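Long-range contacts in hypothetical protein (PDB 4HSP), which is of unknown function but is probably made with a signal sequence and so exported, and belongs to the DUF3299 family of the OB clan: residues 60-65 and 112-117; 79-84 and 94-99. One frame throughout, in Å; residues are numbered along the deposited sequence.

Overall arrangement
Both contacts join neighbouring strands of one curled mixed sheet and are mostly buried, a worked example of how one backbone pattern takes on different side-chain chemistry. The centre of contact 2 lies about 2 Å from the centre of the chain and that of contact 1 about 8 Å from it. Strand 55-68 in contact 1 pairs with strand 73-80 of contact 2, and the amide of Tyr-62 probably hydrogen-bonds to Val-80 O. Each contact has one hydrogen-bonded pair with two backbone bonds; contact 1 adds prolines and an isoleucine laid on aromatic faces and a bridging water, contact 2 mainly light aliphatic touches. Both reach the second subunit.

Contact 1 (60-65 and 112-117); sequences PGYIVP and YQPFWV
Three aromatic rings each take an aliphatic group on one face, where strand 55-68 pairs antiparallel with strand 115-118 in a curled beta sheet, consistent with the OB clan of the family. On the six-membered ring of Trp-116 lies Pro-60, its CB 3.8 Å from the ring centroid in a CH-pi contact. The Tyr-62 ring carries Pro-114 CB over one face, 4.0 Å from its centroid, while Tyr-112 O sits at the ring edge in its plane. Over the Phe-115 ring stands Ile-63 CD1, reaching to 3.6 Å from CD1 of that ring, and a water lies at the ring's edge.

Pro-60 and Trp-116 run side by side, as do Tyr-62 and Pro-114, whereas Ile-63 crosses Phe-115 at about a right angle. An extended Ile-63 chain, with CD1 anti to CA (chi2 177°), carries its terminal methyl to the ring. Tyr-62 leaves its backbone away from the other segment, yet its ring comes back alongside Pro-114.

The short strands cross at 108°, so the pairing is brief, with one hydrogen-bonded pair, Gly-61 with Phe-115. Phe-115 N gives the straighter bond, to Gly-61 O (167° at the hydrogen), and Gly-61 N returns one to Phe-115 O; each donor sits nearly along the C=O axis. On one side the ladder continues through the non-hydrogen-bonded pair Pro-60 and Trp-116; on the other, towards Ile-63 and Gln-113, the backbones diverge and a water takes up the link.

Lys-58 makes a cation-pi contact with Trp-116, whose ring also meets His-26 of the second subunit edge-to-face; Pro-114 packs on His-88 of the second subunit. The bridging water accepts from Ile-63 N at 3.0 Å and donates to Gln-113 O.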
loop_
_atom_site.group_PDB
_atom_site.type_symbol
_atom_site.label_atom_id
_atom_site.label_comp_id
_atom_site.label_asym_id
_atom_site.label_seq_id
_atom_site.Cartn_x
_atom_site.Cartn_y
_atom_site.Cartn_z
ATOM N N PRO A 60 16.546 7.268 -11.266
ATOM C CA PRO A 60 15.369 6.488 -10.814
ATOM C C PRO A 60 15.411 6.260 -9.299
ATOM O O PRO A 60 16.483 6.279 -8.687
ATOM C CB PRO A 60 15.526 5.179 -11.580
ATOM C CG PRO A 60 17.041 5.006 -11.672
ATOM C CD PRO A 60 17.689 6.366 -11.553
ATOM N N GLY A 61 14.262 6.028 -8.691
ATOM C CA GLY A 61 14.237 5.770 -7.257
ATOM C C GLY A 61 12.869 5.755 -6.612
ATOM O O GLY A 61 11.851 5.825 -7.293
ATOM N N TYR A 62 12.855 5.616 -5.279
ATOM C CA TYR A 62 11.643 5.583 -4.477
ATOM C C TYR A 62 11.515 6.878 -3.697
ATOM O O TYR A 62 12.517 7.508 -3.366
ATOM C CB TYR A 62 11.671 4.340 -3.543
ATOM C CG TYR A 62 11.341 3.075 -4.303
ATOM C CD1 TYR A 62 10.019 2.681 -4.494
ATOM C CD2 TYR A 62 12.343 2.329 -4.931
ATOM C CE1 TYR A 62 9.706 1.528 -5.210
ATOM C CE2 TYR A 62 12.041 1.160 -5.634
ATOM C CZ TYR A 62 10.717 0.768 -5.773
ATOM O OH TYR A 62 10.371 -0.342 -6.499
ATOM N N ILE A 63 10.275 7.311 -3.456
ATOM C CA ILE A 63 9.999 8.586 -2.793
ATOM C C ILE A 63 9.625 8.415 -1.302
ATOM O O ILE A 63 8.726 7.635 -0.980
ATOM C CB ILE A 63 8.892 9.307 -3.566
ATOM C CG1 ILE A 63 9.399 9.708 -4.982
ATOM C CG2 ILE A 63 8.325 10.499 -2.762
ATOM C CD1 ILE A 63 8.291 10.393 -5.901
ATOM N N VAL A 64 10.402 9.112 -0.416
ATOM C CA VAL A 64 10.218 9.246 1.022
ATOM C C VAL A 64 9.656 10.659 1.219
ATOM O O VAL A 64 10.426 11.620 1.184
ATOM C CB VAL A 64 11.497 8.975 1.859
ATOM C CG1 VAL A 64 11.192 9.072 3.352
ATOM C CG2 VAL A 64 12.092 7.610 1.536
ATOM N N PRO A 65 8.319 10.815 1.374
ATOM C CA PRO A 65 7.737 12.164 1.467
ATOM C C PRO A 65 8.160 12.936 2.707
ATOM O O PRO A 65 8.309 12.349 3.789
ATOM C CB PRO A 65 6.230 11.905 1.470
ATOM C CG PRO A 65 6.066 10.516 1.859
ATOM C CD PRO A 65 7.265 9.776 1.416
ATOM N N TYR A 112 4.211 3.666 -3.929
ATOM C CA TYR A 112 4.558 2.240 -3.784
ATOM C C TYR A 112 5.451 1.820 -4.950
ATOM O O TYR A 112 6.066 0.759 -4.928
ATOM C CB TYR A 112 3.252 1.384 -3.757
ATOM C CG TYR A 112 2.420 1.517 -5.027
ATOM C CD1 TYR A 112 1.574 2.609 -5.222
ATOM C CD2 TYR A 112 2.555 0.605 -6.075
ATOM C CE1 TYR A 112 0.889 2.792 -6.426
ATOM C CE2 TYR A 112 1.860 0.772 -7.278
ATOM C CZ TYR A 112 1.031 1.870 -7.450
ATOM O OH TYR A 112 0.324 2.043 -8.619
ATOM N N GLN A 113 5.475 2.642 -6.000
ATOM C CA GLN A 113 6.213 2.377 -7.237
ATOM C C GLN A 113 7.437 3.270 -7.342
ATOM O O GLN A 113 7.466 4.333 -6.691
ATOM C CB GLN A 113 5.279 2.594 -8.450
ATOM C CG GLN A 113 4.960 4.047 -8.756
ATOM C CD GLN A 113 3.707 4.189 -9.556
ATOM O OE1 GLN A 113 3.585 3.708 -10.683
ATOM N NE2 GLN A 113 2.749 4.864 -8.980
ATOM N N PRO A 114 8.449 2.876 -8.169
ATOM C CA PRO A 114 9.582 3.774 -8.374
ATOM C C PRO A 114 9.208 4.846 -9.388
ATOM O O PRO A 114 8.222 4.706 -10.130
ATOM C CB PRO A 114 10.689 2.844 -8.880
ATOM C CG PRO A 114 9.995 1.652 -9.427
ATOM C CD PRO A 114 8.546 1.698 -9.063
ATOM N N PHE A 115 9.985 5.919 -9.403
ATOM C CA PHE A 115 9.820 7.044 -10.315
ATOM C C PHE A 115 11.118 7.439 -10.968
ATOM O O PHE A 115 12.175 7.072 -10.487
ATOM C CB PHE A 115 9.304 8.269 -9.546
ATOM C CG PHE A 115 7.886 8.160 -9.062
ATOM C CD1 PHE A 115 7.589 7.516 -7.861
ATOM C CD2 PHE A 115 6.846 8.728 -9.783
ATOM C CE1 PHE A 115 6.272 7.404 -7.416
ATOM C CE2 PHE A 115 5.528 8.608 -9.339
ATOM C CZ PHE A 115 5.254 7.946 -8.159
ATOM N N TRP A 116 11.018 8.200 -12.064
ATOM C CA TRP A 116 12.080 8.938 -12.736
ATOM C C TRP A 116 11.959 10.393 -12.252
ATOM O O TRP A 116 10.887 10.984 -12.367
ATOM C CB TRP A 116 11.970 8.868 -14.285
ATOM C CG TRP A 116 12.384 7.558 -14.875
ATOM C CD1 TRP A 116 11.570 6.595 -15.403
ATOM C CD2 TRP A 116 13.715 7.033 -14.927
ATOM N NE1 TRP A 116 12.306 5.480 -15.728
ATOM C CE2 TRP A 116 13.630 5.724 -15.455
ATOM C CE3 TRP A 116 14.979 7.541 -14.571
ATOM C CZ2 TRP A 116 14.762 4.934 -15.674
ATOM C CZ3 TRP A 116 16.099 6.752 -14.777
ATOM C CH2 TRP A 116 15.984 5.452 -15.288
ATOM N N VAL A 117 13.016 10.930 -11.636
ATOM C CA VAL A 117 13.051 12.336 -11.214
ATOM C C VAL A 117 14.077 13.072 -12.119
ATOM O O VAL A 117 15.267 12.761 -12.078
ATOM C CB VAL A 117 13.357 12.552 -9.702
ATOM C CG1 VAL A 117 13.419 14.038 -9.386
ATOM C CG2 VAL A 117 12.342 11.849 -8.805
HETATM O O HOH W 1 7.996 5.745 -4.604
#

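Contact 2 (79-84 and 94-99); sequences LVPYYG and SNQIVY
The end of an antiparallel strand pair, 73-80 with 98-102, is what this contact captures, with one hydrogen-bonded pair, Leu-79 with Val-98. Past Val-80 the first segment becomes loop, and the second enters its strand at Val-98. Leu-79 N donates to Val-98 O at 2.8 Å, almost straight at 175°, and Val-98 N answers to Leu-79 O at 3.1 Å. Both donors lie in the plane of the carbonyl they meet. Leu-79 O also receives a CA-H contact from Ile-97.

Side chains add little between the two segments. Leu-79 and Val-98 point to the same face of the sheet and touch through their CB atoms, 4.2 Å apart; with CG of Leu-79 anti to its backbone N (chi1 -172°), the leucine end runs away from Val-98 and CD1 packs on the backbone of Gly-61 and Tyr-62. Val-80 CG1 meets the CG2 branch of Ile-97. Pro-81 brings its ring CD to within 3.3 Å of Gln-96 O. Gln-96 NE2 hydrogen-bonds to Trp-8 O, its main partner, and also to Asn-95 O, from above that carbonyl's plane.

Strand 55-68 supplies Leu-59 against Val-98 and Val-64 against Val-80, while Tyr-135 and Met-137 of strand 132-144 pack on Val-98.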
loop_
_atom_site.group_PDB
_atom_site.type_symbol
_atom_site.label_atom_id
_atom_site.label_comp_id
_atom_site.label_asym_id
_atom_site.label_seq_id
_atom_site.Cartn_x
_atom_site.Cartn_y
_atom_site.Cartn_z
ATOM N N LEU A 79 14.727 11.158 -2.474
ATOM C CA LEU A 79 14.843 10.156 -3.525
ATOM C C LEU A 79 15.927 9.215 -3.062
ATOM O O LEU A 79 17.032 9.643 -2.709
ATOM C CB LEU A 79 15.160 10.769 -4.908
ATOM C CG LEU A 79 15.098 9.806 -6.094
ATOM C CD1 LEU A 79 13.625 9.296 -6.320
ATOM C CD2 LEU A 79 15.645 10.466 -7.333
ATOM N N VAL A 80 15.565 7.942 -2.950
ATOM C CA VAL A 80 16.415 6.868 -2.438
ATOM C C VAL A 80 16.423 5.706 -3.465
ATOM O O VAL A 80 15.480 5.584 -4.267
ATOM C CB VAL A 80 15.899 6.421 -1.032
ATOM C CG1 VAL A 80 16.135 7.515 0.022
ATOM C CG2 VAL A 80 14.422 6.054 -1.099
ATOM N N PRO A 81 17.445 4.827 -3.428
ATOM C CA PRO A 81 17.515 3.749 -4.432
ATOM C C PRO A 81 16.657 2.517 -4.101
ATOM O O PRO A 81 16.614 1.572 -4.889
ATOM C CB PRO A 81 19.016 3.373 -4.456
ATOM C CG PRO A 81 19.681 4.205 -3.404
ATOM C CD PRO A 81 18.638 4.812 -2.549
ATOM N N TYR A 82 16.038 2.481 -2.929
ATOM C CA TYR A 82 15.245 1.325 -2.569
ATOM C C TYR A 82 14.073 1.732 -1.719
ATOM O O TYR A 82 14.132 2.722 -0.973
ATOM C CB TYR A 82 16.074 0.204 -1.890
ATOM C CG TYR A 82 17.004 0.650 -0.787
ATOM C CD1 TYR A 82 18.321 0.988 -1.057
ATOM C CD2 TYR A 82 16.592 0.652 0.542
ATOM C CE1 TYR A 82 19.189 1.385 -0.049
ATOM C CE2 TYR A 82 17.458 1.042 1.566
ATOM C CZ TYR A 82 18.760 1.401 1.263
ATOM O OH TYR A 82 19.644 1.791 2.244
ATOM N N TYR A 83 12.977 0.980 -1.890
ATOM C CA TYR A 83 11.758 1.192 -1.153
ATOM C C TYR A 83 12.001 0.865 0.311
ATOM O O TYR A 83 12.717 -0.083 0.625
ATOM C CB TYR A 83 10.637 0.331 -1.755
ATOM C CG TYR A 83 9.352 0.352 -0.962
ATOM C CD1 TYR A 83 8.393 1.334 -1.177
ATOM C CD2 TYR A 83 9.110 -0.593 0.036
ATOM C CE1 TYR A 83 7.221 1.382 -0.418
ATOM C CE2 TYR A 83 7.952 -0.548 0.808
ATOM C CZ TYR A 83 7.005 0.436 0.575
ATOM O OH TYR A 83 5.841 0.446 1.314
ATOM N N GLY A 84 11.396 1.651 1.182
ATOM C CA GLY A 84 11.472 1.445 2.622
ATOM C C GLY A 84 12.591 2.177 3.332
ATOM O O GLY A 84 12.587 2.234 4.565
ATOM N N SER A 94 24.552 9.291 2.806
ATOM C CA SER A 94 24.102 10.605 2.303
ATOM C C SER A 94 24.423 10.866 0.815
ATOM O O SER A 94 23.902 11.828 0.236
ATOM C CB SER A 94 24.666 11.731 3.160
ATOM O OG SER A 94 26.076 11.669 3.220
ATOM N N ASN A 95 25.252 10.022 0.198
ATOM C CA ASN A 95 25.606 10.160 -1.218
ATOM C C ASN A 95 24.777 9.169 -2.051
ATOM O O ASN A 95 25.039 8.976 -3.238
ATOM C CB ASN A 95 27.113 10.014 -1.452
ATOM C CG ASN A 95 27.737 8.713 -1.022
ATOM O OD1 ASN A 95 27.084 7.827 -0.466
ATOM N ND2 ASN A 95 29.046 8.585 -1.238
ATOM N N GLN A 96 23.746 8.581 -1.412
ATOM C CA GLN A 96 22.768 7.667 -2.008
ATOM C C GLN A 96 21.357 8.202 -1.662
ATOM O O GLN A 96 20.394 7.456 -1.555
ATOM C CB GLN A 96 22.998 6.192 -1.554
ATOM C CG GLN A 96 24.330 5.551 -2.028
ATOM C CD GLN A 96 24.393 5.250 -3.513
ATOM O OE1 GLN A 96 24.107 4.128 -3.951
ATOM N NE2 GLN A 96 24.816 6.229 -4.321
ATOM N N ILE A 97 21.264 9.532 -1.489
ATOM C CA ILE A 97 20.032 10.281 -1.206
ATOM C C ILE A 97 20.093 11.623 -1.939
ATOM O O ILE A 97 21.121 12.291 -1.913
ATOM C CB ILE A 97 19.747 10.522 0.319
ATOM C CG1 ILE A 97 19.999 9.265 1.197
ATOM C CG2 ILE A 97 18.325 11.108 0.525
ATOM C CD1 ILE A 97 19.630 9.399 2.702
ATOM N N VAL A 98 18.979 12.012 -2.563
ATOM C CA VAL A 98 18.761 13.313 -3.182
ATOM C C VAL A 98 17.551 13.979 -2.487
ATOM O O VAL A 98 16.476 13.383 -2.431
ATOM C CB VAL A 98 18.547 13.222 -4.724
ATOM C CG1 VAL A 98 18.465 14.608 -5.350
ATOM C CG2 VAL A 98 19.638 12.381 -5.392
ATOM N N TYR A 99 17.730 15.197 -1.963
ATOM C CA TYR A 99 16.636 16.006 -1.422
ATOM C C TYR A 99 15.999 16.712 -2.630
ATOM O O TYR A 99 16.657 17.512 -3.301
ATOM C CB TYR A 99 17.163 17.003 -0.377
ATOM C CG TYR A 99 16.108 17.762 0.399
ATOM C CD1 TYR A 99 15.478 18.880 -0.146
ATOM C CD2 TYR A 99 15.831 17.442 1.730
ATOM C CE1 TYR A 99 14.529 19.606 0.580
ATOM C CE2 TYR A 99 14.903 18.174 2.475
ATOM C CZ TYR A 99 14.247 19.252 1.894
ATOM O OH TYR A 99 13.332 19.969 2.637
#